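Local coordinates for putative polyphosphate kinase 2 family protein (Arthrobacter aurescens, PDB 3RHF) that probably transfers phosphate between polyphosphate and nucleotides, using a P-loop kinase-like fold, at residues 7-12 against 44-49; 119-123 against 162-167; 148-152 against 217-221. All coordinates share one frame; numbering follows the deposited sequence.

Contact 1. Residues 7-12 against 44-49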
ATOM      1  N   VAL A   7      -1.791  26.304 -10.021  1.00 65.06           N
ATOM      2  CA  VAL A   7      -0.566  26.895  -9.364  1.00 62.17           C
ATOM      3  C   VAL A   7       0.677  25.929  -9.351  1.00 60.25           C
ATOM      4  O   VAL A   7       0.537  24.706  -9.472  1.00 60.96           O
ATOM      5  CB  VAL A   7      -0.912  27.464  -7.933  1.00 62.12           C
ATOM      6  CG1 VAL A   7       0.149  27.139  -6.914  1.00 58.68           C
ATOM      7  CG2 VAL A   7      -1.131  28.965  -8.002  1.00 63.34           C
ATOM      8  N   ALA A   8       1.880  26.520  -9.224  1.00 58.06           N
ATOM      9  CA  ALA A   8       3.187  25.850  -9.419  1.00 56.00           C
ATOM     10  C   ALA A   8       3.913  25.496  -8.084  1.00 54.54           C
ATOM     11  O   ALA A   8       3.580  26.057  -6.984  1.00 55.40           O
ATOM     12  CB  ALA A   8       4.118  26.725 -10.326  1.00 55.43           C
ATOM     13  N   ALA A   9       4.900  24.581  -8.191  1.00 51.87           N
ATOM     14  CA  ALA A   9       5.564  24.009  -7.029  1.00 48.32           C
ATOM     15  C   ALA A   9       6.532  25.002  -6.415  1.00 45.10           C
ATOM     16  O   ALA A   9       7.523  25.344  -7.028  1.00 45.27           O
ATOM     17  CB  ALA A   9       6.292  22.730  -7.385  1.00 48.53           C
ATOM     18  N   VAL A  10       6.208  25.419  -5.188  1.00 41.57           N
ATOM     19  CA  VAL A  10       7.075  26.149  -4.313  1.00 38.52           C
ATOM     20  C   VAL A  10       7.702  25.112  -3.379  1.00 36.76           C
ATOM     21  O   VAL A  10       7.013  24.396  -2.655  1.00 35.95           O
ATOM     22  CB  VAL A  10       6.278  27.216  -3.510  1.00 39.28           C
ATOM     23  CG1 VAL A  10       7.211  27.981  -2.589  1.00 37.48           C
ATOM     24  CG2 VAL A  10       5.522  28.198  -4.445  1.00 37.43           C
ATOM     25  N   GLU A  11       9.021  25.020  -3.439  1.00 35.59           N
ATOM     26  CA  GLU A  11       9.804  24.081  -2.668  1.00 33.90           C
ATOM     27  C   GLU A  11      10.102  24.639  -1.306  1.00 33.01           C
ATOM     28  O   GLU A  11       9.959  25.825  -1.069  1.00 33.37           O
ATOM     29  CB  GLU A  11      11.159  23.875  -3.329  1.00 35.18           C
ATOM     30  CG  GLU A  11      11.161  23.460  -4.772  1.00 35.08           C
ATOM     31  CD  GLU A  11      10.703  22.023  -4.994  1.00 37.13           C
ATOM     32  OE1 GLU A  11      10.816  21.167  -4.062  1.00 34.07           O
ATOM     33  OE2 GLU A  11      10.225  21.755  -6.135  1.00 36.24           O
ATOM     34  N   PHE A  12      10.588  23.795  -0.417  1.00 32.30           N
ATOM     35  CA  PHE A  12      10.996  24.253   0.887  1.00 31.92           C
ATOM     36  C   PHE A  12      12.141  25.264   0.752  1.00 34.34           C
ATOM     37  O   PHE A  12      13.091  25.028  -0.003  1.00 35.24           O
ATOM     38  CB  PHE A  12      11.432  23.054   1.768  1.00 31.62           C
ATOM     39  CG  PHE A  12      10.294  22.406   2.469  1.00 26.33           C
ATOM     40  CD1 PHE A  12       9.984  22.753   3.758  1.00 23.30           C
ATOM     41  CD2 PHE A  12       9.500  21.486   1.811  1.00 22.22           C
ATOM     42  CE1 PHE A  12       8.896  22.179   4.407  1.00 21.32           C
ATOM     43  CE2 PHE A  12       8.443  20.919   2.436  1.00 21.17           C
ATOM     44  CZ  PHE A  12       8.123  21.279   3.757  1.00 20.35           C
ATOM     45  N   ALA A  44      -2.368  26.188  -1.384  1.00 29.12           N
ATOM     46  CA  ALA A  44      -2.422  25.916  -2.821  1.00 28.54           C
ATOM     47  C   ALA A  44      -1.055  25.490  -3.356  1.00 28.39           C
ATOM     48  O   ALA A  44      -0.984  24.617  -4.226  1.00 28.25           O
ATOM     49  CB  ALA A  44      -2.934  27.098  -3.582  1.00 27.79           C
ATOM     50  N   ASP A  45       0.010  26.112  -2.839  1.00 28.18           N
ATOM     51  CA  ASP A  45       1.385  25.821  -3.255  1.00 28.35           C
ATOM     52  C   ASP A  45       1.870  24.456  -2.734  1.00 28.53           C
ATOM     53  O   ASP A  45       2.679  23.749  -3.352  1.00 26.69           O
ATOM     54  CB  ASP A  45       2.345  26.878  -2.677  1.00 29.54           C
ATOM     55  CG  ASP A  45       1.993  28.320  -3.070  1.00 29.18           C
ATOM     56  OD1 ASP A  45       1.864  28.644  -4.267  1.00 31.78           O
ATOM     57  OD2 ASP A  45       1.872  29.141  -2.154  1.00 31.25           O
ATOM     58  N   GLY A  46       1.376  24.131  -1.544  1.00 29.79           N
ATOM     59  CA  GLY A  46       1.705  22.893  -0.847  1.00 29.76           C
ATOM     60  C   GLY A  46       1.033  21.721  -1.542  1.00 29.78           C
ATOM     61  O   GLY A  46       1.636  20.682  -1.684  1.00 29.13           O
ATOM     62  N   LYS A  47      -0.224  21.885  -1.951  1.00 29.98           N
ATOM     63  CA  LYS A  47      -0.881  20.840  -2.714  1.00 30.27           C
ATOM     64  C   LYS A  47      -0.140  20.612  -3.998  1.00 28.69           C
ATOM     65  O   LYS A  47      -0.043  19.513  -4.437  1.00 29.95           O
ATOM     66  CB  LYS A  47      -2.345  21.150  -3.004  1.00 30.90           C
ATOM     67  CG  LYS A  47      -3.184  21.091  -1.743  1.00 35.43           C
ATOM     68  CD  LYS A  47      -4.699  20.781  -2.048  1.00 42.76           C
ATOM     69  CE  LYS A  47      -5.590  20.510  -0.726  1.00 46.45           C
ATOM     70  NZ  LYS A  47      -4.966  19.869   0.531  1.00 43.01           N
ATOM     71  N   ALA A  48       0.400  21.644  -4.600  1.00 27.54           N
ATOM     72  CA  ALA A  48       1.120  21.445  -5.833  1.00 27.00           C
ATOM     73  C   ALA A  48       2.505  20.838  -5.577  1.00 25.48           C
ATOM     74  O   ALA A  48       2.972  20.050  -6.372  1.00 27.17           O
ATOM     75  CB  ALA A  48       1.184  22.751  -6.665  1.00 26.90           C
ATOM     76  N   LEU A  49       3.153  21.175  -4.471  1.00 24.07           N
ATOM     77  CA  LEU A  49       4.395  20.499  -4.104  1.00 22.90           C
ATOM     78  C   LEU A  49       4.161  19.038  -3.815  1.00 22.87           C
ATOM     79  O   LEU A  49       4.951  18.222  -4.197  1.00 23.36           O
ATOM     80  CB  LEU A  49       5.067  21.153  -2.896  1.00 22.30           C
ATOM     81  CG  LEU A  49       6.380  20.524  -2.383  1.00 20.57           C
ATOM     82  CD1 LEU A  49       7.525  20.577  -3.407  1.00 20.32           C
ATOM     83  CD2 LEU A  49       6.762  21.186  -1.133  1.00 19.80           C
TER
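Leu49 of helix 43-69 meets Val10, Glu11 and Phe12 of the N-terminal loop, the closely packed end of this contact. Its first torsion, with CG anti to the backbone N (chi1 179°), carries CG toward the loop, and the second (chi2 63°) splits the methyls between different partners. CD2 sits beside the backbone oxygen Val10 O at 3.6 Å and also touches Phe12 CE2 at 4.0 Å, reaching the ring obliquely. CD1 lies against the carboxylate of Glu11, 3.4 Å from OE1. The polar bonding of that carboxylate lies with Arg56, which OE2 meets in a salt bridge, while Val10 O accepts from the hydroxyl of Tyr39. Phe12 also packs on helix 250-266, so this end is covered by several elements.

Leu49 is buried; toward the chain terminus Val7, Ala8, Ala9 and Ala44 are exposed. Val10 CG2 rests 3.7 Å from Asp45 OD1, whose fellow oxygen OD2 is already partnered by Val42 N. Val7 is poorly ordered and next to a crystal neighbour, so the approaches of its CG1 to Asp45 and of its O to Ala48 CB are doubtful in detail.

Across the 410 Å² buried here, methyl groups largely meet carbonyl and carboxylate oxygens; the helix grips the loop by this packing and by the Glu11-Arg56 salt bridge, with Tyr39 holding Val10 O.

Contact 2. Residues 119-123 against 162-167; sequences HDFLW and RRYAAI
Asp120 and Arg162 supply the charged link between the loop ahead of helix 123-126 and helix 157-176. Arg162 NH1 donates to Asp120 OD1 at 2.7 Å in a moderately straight salt bridge (N-H...O 152°). The oxygen is met on its syn side but well out of the carboxylate plane, and the two flat groups stand 76° apart rather than lying flush. The other carboxylate oxygen has a separate task: Asp120 OD2 accepts from Leu122 N at 3.2 Å, from above the plane, a capping bond over the type I turn from Asp120 to Trp123. One aspartate thus caps the turn and ties it to helix 157-176. A water accepts a hydrogen bond from Phe121 N at 3.1 Å and a weak one from Arg162 NH2, which also forms a salt bridge with Glu159.

Apolar packing centres on Phe121. Its CG occupies the position between the backbone N and the carbonyl carbon (chi1 78°), which swings the ring across to the helix. Arg163 CD lies over one face, 4.3 Å from the centroid of the Phe121 ring, a CH-pi contact made by the extended aliphatic chain, and Arg163 CG comes to 3.6 Å from Phe121 CE2; any cation-pi term from the more distant guanidinium is weak at most. Leu122 CG covers the opposite face. At the ring edge Ile167 CG1 meets Phe121 CZ at 3.9 Å, and Leu122 CD1 adds a 4.0 Å contact with Ala166 CB.

The Arg163 guanidinium, carried on past the ring, meets Glu159 through NE and Asp145 O through NH1. Asp145 also touches Phe121, while Gln142 meets Leu122 and Tyr143 meets Ile167, so the loop between strand 135-139 and helix 148-151 borders the packing between turn 119-123 and helix 157-176.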
ATOM      1  N   HIS A 119       7.051 -11.087  25.856  1.00 32.71           N
ATOM      2  CA  HIS A 119       8.413 -10.774  25.428  1.00 31.65           C
ATOM      3  C   HIS A 119       8.814  -9.375  25.864  1.00 31.91           C
ATOM      4  O   HIS A 119       7.977  -8.575  26.241  1.00 31.71           O
ATOM      5  CB  HIS A 119       8.552 -10.809  23.925  1.00 30.58           C
ATOM      6  CG  HIS A 119       8.520 -12.177  23.348  1.00 29.97           C
ATOM      7  ND1 HIS A 119       9.660 -12.924  23.148  1.00 26.18           N
ATOM      8  CD2 HIS A 119       7.485 -12.927  22.897  1.00 27.85           C
ATOM      9  CE1 HIS A 119       9.325 -14.081  22.602  1.00 28.16           C
ATOM     10  NE2 HIS A 119       8.010 -14.113  22.450  1.00 26.86           N
ATOM     11  N   ASP A 120      10.112  -9.097  25.764  1.00 32.02           N
ATOM     12  CA  ASP A 120      10.629  -7.754  25.868  1.00 31.70           C
ATOM     13  C   ASP A 120       9.929  -6.886  24.822  1.00 30.56           C
ATOM     14  O   ASP A 120       9.508  -7.381  23.798  1.00 29.59           O
ATOM     15  CB  ASP A 120      12.112  -7.746  25.600  1.00 31.40           C
ATOM     16  CG  ASP A 120      12.660  -6.369  25.621  1.00 33.41           C
ATOM     17  OD1 ASP A 120      12.694  -5.820  26.744  1.00 37.91           O
ATOM     18  OD2 ASP A 120      13.017  -5.821  24.547  1.00 32.95           O
ATOM     19  N   PHE A 121       9.805  -5.592  25.104  1.00 30.08           N
ATOM     20  CA  PHE A 121       8.919  -4.723  24.335  1.00 28.31           C
ATOM     21  C   PHE A 121       9.394  -4.524  22.912  1.00 27.46           C
ATOM     22  O   PHE A 121       8.567  -4.335  22.052  1.00 28.46           O
ATOM     23  CB  PHE A 121       8.708  -3.397  25.036  1.00 27.67           C
ATOM     24  CG  PHE A 121       9.841  -2.440  24.895  1.00 27.58           C
ATOM     25  CD1 PHE A 121       9.754  -1.372  24.037  1.00 27.25           C
ATOM     26  CD2 PHE A 121      11.000  -2.592  25.634  1.00 27.41           C
ATOM     27  CE1 PHE A 121      10.825  -0.477  23.913  1.00 27.91           C
ATOM     28  CE2 PHE A 121      12.046  -1.716  25.521  1.00 25.83           C
ATOM     29  CZ  PHE A 121      11.968  -0.650  24.664  1.00 25.28           C
ATOM     30  N   LEU A 122      10.699  -4.626  22.663  1.00 26.55           N
ATOM     31  CA  LEU A 122      11.252  -4.602  21.298  1.00 25.10           C
ATOM     32  C   LEU A 122      11.093  -5.863  20.443  1.00 24.37           C
ATOM     33  O   LEU A 122      11.359  -5.824  19.245  1.00 24.83           O
ATOM     34  CB  LEU A 122      12.723  -4.234  21.328  1.00 24.13           C
ATOM     35  CG  LEU A 122      12.970  -2.854  21.917  1.00 23.97           C
ATOM     36  CD1 LEU A 122      14.485  -2.686  22.009  1.00 22.20           C
ATOM     37  CD2 LEU A 122      12.295  -1.739  21.075  1.00 21.68           C
ATOM     38  N   TRP A 123      10.665  -6.969  21.007  1.00 23.76           N
ATOM     39  CA  TRP A 123      10.647  -8.187  20.224  1.00 23.79           C
ATOM     40  C   TRP A 123       9.706  -7.986  19.039  1.00 24.69           C
ATOM     41  O   TRP A 123      10.078  -8.233  17.902  1.00 25.40           O
ATOM     42  CB  TRP A 123      10.224  -9.361  21.086  1.00 23.95           C
ATOM     43  CG  TRP A 123      10.030 -10.680  20.395  1.00 23.55           C
ATOM     44  CD1 TRP A 123      11.008 -11.568  20.046  1.00 24.81           C
ATOM     45  CD2 TRP A 123       8.788 -11.299  20.042  1.00 22.09           C
ATOM     46  NE1 TRP A 123      10.443 -12.680  19.436  1.00 24.13           N
ATOM     47  CE2 TRP A 123       9.087 -12.533  19.434  1.00 22.10           C
ATOM     48  CE3 TRP A 123       7.456 -10.914  20.154  1.00 24.40           C
ATOM     49  CZ2 TRP A 123       8.111 -13.398  18.993  1.00 22.80           C
ATOM     50  CZ3 TRP A 123       6.473 -11.771  19.697  1.00 23.69           C
ATOM     51  CH2 TRP A 123       6.806 -12.998  19.115  1.00 24.73           C
ATOM     52  N   ARG A 162      15.493   2.225  31.365  1.00 47.91           N
ATOM     53  CA  ARG A 162      16.091   1.149  30.603  1.00 47.39           C
ATOM     54  C   ARG A 162      15.496   1.085  29.191  1.00 44.03           C
ATOM     55  O   ARG A 162      16.180   0.742  28.228  1.00 43.29           O
ATOM     56  CB  ARG A 162      16.009  -0.228  31.315  1.00 49.11           C
ATOM     57  CG  ARG A 162      14.807  -1.136  30.894  1.00 52.34           C
ATOM     58  CD  ARG A 162      14.984  -2.659  31.212  1.00 58.03           C
ATOM     59  NE  ARG A 162      15.211  -3.438  29.984  1.00 61.01           N
ATOM     60  CZ  ARG A 162      14.273  -3.788  29.100  1.00 60.84           C
ATOM     61  NH1 ARG A 162      14.639  -4.474  28.023  1.00 62.31           N
ATOM     62  NH2 ARG A 162      12.987  -3.459  29.270  1.00 59.89           N
ATOM     63  N   ARG A 163      14.230   1.423  29.058  1.00 41.88           N
ATOM     64  CA  ARG A 163      13.603   1.391  27.756  1.00 39.72           C
ATOM     65  C   ARG A 163      14.154   2.435  26.819  1.00 38.24           C
ATOM     66  O   ARG A 163      14.371   2.166  25.645  1.00 37.61           O
ATOM     67  CB  ARG A 163      12.143   1.564  27.901  1.00 39.14           C
ATOM     68  CG  ARG A 163      11.556   0.329  28.407  1.00 39.71           C
ATOM     69  CD  ARG A 163      10.105   0.497  28.439  1.00 40.16           C
ATOM     70  NE  ARG A 163       9.491  -0.649  29.056  1.00 42.28           N
ATOM     71  CZ  ARG A 163       8.185  -0.801  29.180  1.00 42.35           C
ATOM     72  NH1 ARG A 163       7.367   0.127  28.722  1.00 40.34           N
ATOM     73  NH2 ARG A 163       7.705  -1.896  29.753  1.00 43.69           N
ATOM     74  N   TYR A 164      14.424   3.609  27.352  1.00 37.68           N
ATOM     75  CA  TYR A 164      15.046   4.648  26.571  1.00 36.86           C
ATOM     76  C   TYR A 164      16.397   4.181  26.041  1.00 36.84           C
ATOM     77  O   TYR A 164      16.731   4.421  24.863  1.00 36.77           O
ATOM     78  CB  TYR A 164      15.265   5.904  27.414  1.00 37.05           C
ATOM     79  CG  TYR A 164      14.019   6.606  27.828  1.00 35.72           C
ATOM     80  CD1 TYR A 164      12.956   6.795  26.938  1.00 36.91           C
ATOM     81  CD2 TYR A 164      13.903   7.126  29.094  1.00 35.63           C
ATOM     82  CE1 TYR A 164      11.798   7.481  27.351  1.00 38.33           C
ATOM     83  CE2 TYR A 164      12.775   7.798  29.516  1.00 36.36           C
ATOM     84  CZ  TYR A 164      11.735   7.975  28.665  1.00 37.29           C
ATOM     85  OH  TYR A 164      10.643   8.646  29.106  1.00 41.03           O
ATOM     86  N   ALA A 165      17.182   3.557  26.913  1.00 36.27           N
ATOM     87  CA  ALA A 165      18.502   3.100  26.523  1.00 36.30           C
ATOM     88  C   ALA A 165      18.369   1.948  25.528  1.00 34.46           C
ATOM     89  O   ALA A 165      19.159   1.867  24.602  1.00 34.24           O
ATOM     90  CB  ALA A 165      19.376   2.710  27.742  1.00 36.89           C
ATOM     91  N   ALA A 166      17.364   1.092  25.682  1.00 32.88           N
ATOM     92  CA  ALA A 166      17.202  -0.028  24.736  1.00 31.49           C
ATOM     93  C   ALA A 166      16.841   0.448  23.308  1.00 30.31           C
ATOM     94  O   ALA A 166      17.386  -0.040  22.290  1.00 29.45           O
ATOM     95  CB  ALA A 166      16.183  -1.005  25.251  1.00 31.29           C
ATOM     96  N   ILE A 167      15.927   1.418  23.253  1.00 29.20           N
ATOM     97  CA  ILE A 167      15.505   2.045  22.024  1.00 27.88           C
ATOM     98  C   ILE A 167      16.740   2.593  21.300  1.00 27.83           C
ATOM     99  O   ILE A 167      16.994   2.266  20.158  1.00 27.96           O
ATOM    100  CB  ILE A 167      14.427   3.140  22.323  1.00 27.68           C
ATOM    101  CG1 ILE A 167      13.080   2.488  22.658  1.00 27.31           C
ATOM    102  CG2 ILE A 167      14.233   4.034  21.189  1.00 25.31           C
ATOM    103  CD1 ILE A 167      12.069   3.409  23.344  1.00 24.03           C
TER
HETATM  104  O   HOH W   1      10.023  -4.769  28.057  1.00 36.93           O

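Contact 3. Residues 148-152 against 217-221; sequences IHRVH and ERAYW
Glu217 and Tyr220 face His152 from the bend between helices 212-218 and 221-235, and the main motif is a T-shaped (edge-to-face) pair of His152 and Tyr220. Glu217 comes first along this segment. Its chain bends at chi2 and brings the carboxylate to the edge of the imidazole, with OE1 2.9 Å from His152 CE1. The imidazole and carboxylate planes are modestly tilted against each other. His152 NE2 is also near OE1, but the angle is too poor for a hydrogen bond; Glu217 OE1 instead accepts a weak bond from the hydroxyl of Tyr224. The second carboxylate oxygen, Glu217 OE2, lies 4.1 Å from Ile148 CD1, a loose contact with the helix 148-151.

Arg218 opens a type I turn that closes at Trp221, and its own side chain leaves the contact: the guanidinium bonds to Lys190 O and Gln193, and to Ser289 O of the second subunit. The turn carries the chain to Tyr220, the N-cap residue of helix 221-235. With CG anti to the carbonyl carbon (chi1 -63°), the ring is sent toward helix 148-151, and chi2 of -88° presents a face to His152. The ring centroids of His152 and Tyr220 are 4.8 Å apart and the planes stand at 79°. Val151 packs along the base of the tyrosine, CG1 to Tyr220 CB at 3.8 Å and to the ring atom Tyr220 CD1 at 3.9 Å. An alanine here has no ring, which would probably strip the His152 edge of its aromatic partner and cost Val151 CG1 its packing on the ring atoms. His152 has further company in Trp154, whose ring meets it at a slant. At the heart of the pair His152 NE2 stands 3.8 Å above the plane of the Tyr220 ring, over its centre.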
ATOM      1  N   ILE A 148       2.366   5.892  26.506  1.00 41.58           N
ATOM      2  CA  ILE A 148       1.149   5.509  27.139  1.00 44.12           C
ATOM      3  C   ILE A 148       1.533   4.910  28.509  1.00 45.79           C
ATOM      4  O   ILE A 148       0.992   5.294  29.541  1.00 46.08           O
ATOM      5  CB  ILE A 148       0.280   4.598  26.184  1.00 44.64           C
ATOM      6  CG1 ILE A 148      -1.164   4.489  26.699  1.00 49.17           C
ATOM      7  CG2 ILE A 148       0.822   3.223  26.042  1.00 44.02           C
ATOM      8  CD1 ILE A 148      -2.194   3.948  25.632  1.00 53.16           C
ATOM      9  N   HIS A 149       2.535   4.043  28.527  1.00 47.19           N
ATOM     10  CA  HIS A 149       2.951   3.375  29.759  1.00 49.02           C
ATOM     11  C   HIS A 149       3.405   4.384  30.806  1.00 49.43           C
ATOM     12  O   HIS A 149       3.174   4.208  31.988  1.00 50.61           O
ATOM     13  CB  HIS A 149       4.084   2.388  29.468  1.00 49.58           C
ATOM     14  CG  HIS A 149       3.650   1.139  28.758  1.00 51.56           C
ATOM     15  ND1 HIS A 149       3.894  -0.127  29.258  1.00 55.13           N
ATOM     16  CD2 HIS A 149       3.006   0.958  27.581  1.00 52.31           C
ATOM     17  CE1 HIS A 149       3.418  -1.033  28.423  1.00 54.89           C
ATOM     18  NE2 HIS A 149       2.866  -0.401  27.401  1.00 55.60           N
ATOM     19  N   ARG A 150       4.051   5.455  30.380  1.00 49.11           N
ATOM     20  CA  ARG A 150       4.466   6.466  31.327  1.00 49.31           C
ATOM     21  C   ARG A 150       3.255   7.155  31.949  1.00 50.66           C
ATOM     22  O   ARG A 150       3.039   7.076  33.155  1.00 52.15           O
ATOM     23  CB  ARG A 150       5.358   7.470  30.636  1.00 47.95           C
ATOM     24  CG  ARG A 150       5.882   8.518  31.565  1.00 46.37           C
ATOM     25  CD  ARG A 150       6.961   9.277  30.866  1.00 43.13           C
ATOM     26  NE  ARG A 150       7.765  10.078  31.761  1.00 43.56           N
ATOM     27  CZ  ARG A 150       7.393  11.252  32.270  1.00 47.48           C
ATOM     28  NH1 ARG A 150       6.189  11.804  31.996  1.00 47.60           N
ATOM     29  NH2 ARG A 150       8.248  11.900  33.043  1.00 49.01           N
ATOM     30  N   VAL A 151       2.464   7.804  31.101  1.00 50.93           N
ATOM     31  CA  VAL A 151       1.250   8.490  31.492  1.00 51.77           C
ATOM     32  C   VAL A 151       0.451   7.726  32.536  1.00 53.88           C
ATOM     33  O   VAL A 151       0.065   8.293  33.551  1.00 54.95           O
ATOM     34  CB  VAL A 151       0.338   8.717  30.298  1.00 51.03           C
ATOM     35  CG1 VAL A 151      -0.978   9.403  30.734  1.00 51.28           C
ATOM     36  CG2 VAL A 151       1.038   9.558  29.265  1.00 49.60           C
ATOM     37  N   HIS A 152       0.209   6.450  32.284  1.00 55.39           N
ATOM     38  CA  HIS A 152      -0.658   5.642  33.137  1.00 57.90           C
ATOM     39  C   HIS A 152       0.049   4.827  34.243  1.00 59.44           C
ATOM     40  O   HIS A 152      -0.541   3.924  34.833  1.00 59.94           O
ATOM     41  CB  HIS A 152      -1.537   4.763  32.254  1.00 58.03           C
ATOM     42  CG  HIS A 152      -2.574   5.544  31.510  1.00 59.65           C
ATOM     43  ND1 HIS A 152      -2.846   5.345  30.176  1.00 60.42           N
ATOM     44  CD2 HIS A 152      -3.393   6.546  31.917  1.00 61.95           C
ATOM     45  CE1 HIS A 152      -3.795   6.178  29.792  1.00 61.63           C
ATOM     46  NE2 HIS A 152      -4.141   6.924  30.828  1.00 62.95           N
ATOM     47  N   GLU A 217      -8.794  10.220  26.950  1.00 56.19           N
ATOM     48  CA  GLU A 217      -7.384  10.560  27.078  1.00 57.07           C
ATOM     49  C   GLU A 217      -7.083  12.055  26.992  1.00 54.95           C
ATOM     50  O   GLU A 217      -5.973  12.447  27.323  1.00 56.32           O
ATOM     51  CB  GLU A 217      -6.536   9.781  26.059  1.00 58.37           C
ATOM     52  CG  GLU A 217      -6.721   8.239  26.101  1.00 62.44           C
ATOM     53  CD  GLU A 217      -5.667   7.463  26.920  1.00 68.08           C
ATOM     54  OE1 GLU A 217      -5.056   8.015  27.866  1.00 70.19           O
ATOM     55  OE2 GLU A 217      -5.461   6.271  26.601  1.00 70.78           O
ATOM     56  N   ARG A 218      -8.040  12.891  26.578  1.00 52.27           N
ATOM     57  CA  ARG A 218      -7.833  14.351  26.635  1.00 50.50           C
ATOM     58  C   ARG A 218      -7.538  14.781  28.070  1.00 50.83           C
ATOM     59  O   ARG A 218      -6.768  15.706  28.313  1.00 50.66           O
ATOM     60  CB  ARG A 218      -9.051  15.144  26.138  1.00 49.20           C
ATOM     61  CG  ARG A 218      -9.287  15.122  24.654  1.00 46.73           C
ATOM     62  CD  ARG A 218     -10.529  15.930  24.233  1.00 45.16           C
ATOM     63  NE  ARG A 218     -10.455  17.360  24.583  1.00 45.25           N
ATOM     64  CZ  ARG A 218      -9.649  18.253  24.002  1.00 44.12           C
ATOM     65  NH1 ARG A 218      -9.671  19.519  24.396  1.00 44.01           N
ATOM     66  NH2 ARG A 218      -8.820  17.906  23.020  1.00 43.04           N
ATOM     67  N   ALA A 219      -8.170  14.102  29.019  1.00 51.05           N
ATOM     68  CA  ALA A 219      -7.931  14.350  30.423  1.00 50.93           C
ATOM     69  C   ALA A 219      -6.430  14.196  30.730  1.00 50.55           C
ATOM     70  O   ALA A 219      -5.908  14.867  31.608  1.00 50.60           O
ATOM     71  CB  ALA A 219      -8.787  13.407  31.271  1.00 51.26           C
ATOM     72  N   TYR A 220      -5.725  13.360  29.963  1.00 49.20           N
ATOM     73  CA  TYR A 220      -4.314  13.152  30.189  1.00 48.67           C
ATOM     74  C   TYR A 220      -3.402  13.902  29.229  1.00 46.85           C
ATOM     75  O   TYR A 220      -2.195  13.652  29.185  1.00 46.44           O
ATOM     76  CB  TYR A 220      -4.011  11.661  30.181  1.00 49.18           C
ATOM     77  CG  TYR A 220      -4.701  10.903  31.296  1.00 52.37           C
ATOM     78  CD1 TYR A 220      -4.111  10.760  32.546  1.00 56.46           C
ATOM     79  CD2 TYR A 220      -5.950  10.336  31.098  1.00 55.27           C
ATOM     80  CE1 TYR A 220      -4.771  10.053  33.579  1.00 58.99           C
ATOM     81  CE2 TYR A 220      -6.614   9.642  32.111  1.00 57.32           C
ATOM     82  CZ  TYR A 220      -6.025   9.506  33.342  1.00 58.65           C
ATOM     83  OH  TYR A 220      -6.696   8.825  34.317  1.00 59.56           O
ATOM     84  N   TRP A 221      -3.940  14.892  28.541  1.00 45.37           N
ATOM     85  CA  TRP A 221      -3.193  15.553  27.481  1.00 44.59           C
ATOM     86  C   TRP A 221      -1.810  16.102  27.870  1.00 45.18           C
ATOM     87  O   TRP A 221      -0.855  15.981  27.098  1.00 44.79           O
ATOM     88  CB  TRP A 221      -4.024  16.667  26.819  1.00 44.18           C
ATOM     89  CG  TRP A 221      -3.313  17.312  25.646  1.00 41.09           C
ATOM     90  CD1 TRP A 221      -2.360  18.266  25.710  1.00 40.12           C
ATOM     91  CD2 TRP A 221      -3.486  17.019  24.260  1.00 36.10           C
ATOM     92  NE1 TRP A 221      -1.944  18.619  24.455  1.00 37.76           N
ATOM     93  CE2 TRP A 221      -2.613  17.859  23.547  1.00 35.24           C
ATOM     94  CE3 TRP A 221      -4.302  16.132  23.554  1.00 35.99           C
ATOM     95  CZ2 TRP A 221      -2.533  17.862  22.170  1.00 35.72           C
ATOM     96  CZ3 TRP A 221      -4.219  16.112  22.185  1.00 34.91           C
ATOM     97  CH2 TRP A 221      -3.327  16.971  21.497  1.00 35.38           C
TER

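Contacts 2 and 3 are neighbours, their centres about 20 Å apart, and they touch where helix 148-151 meets helix 157-176: Arg163 NH1 lies 3.5 Å from His149 ND1, and Tyr164 OH packs on Arg150 CD at 4.1 Å. Their segments alternate along the chain. Contact 1 stands apart, with its centre about 41 Å from that of contact 2, on the opposite side of the chain's centre, and about 37 Å from that of contact 3. Lys47 in segment 44-49 binds a citrate, probably from crystallisation. The phosphate-binding loop expected of this fold follows strand 75-82, in none of the six segments; all three contacts lie toward the periphery, and none holds a residue known to be catalytic.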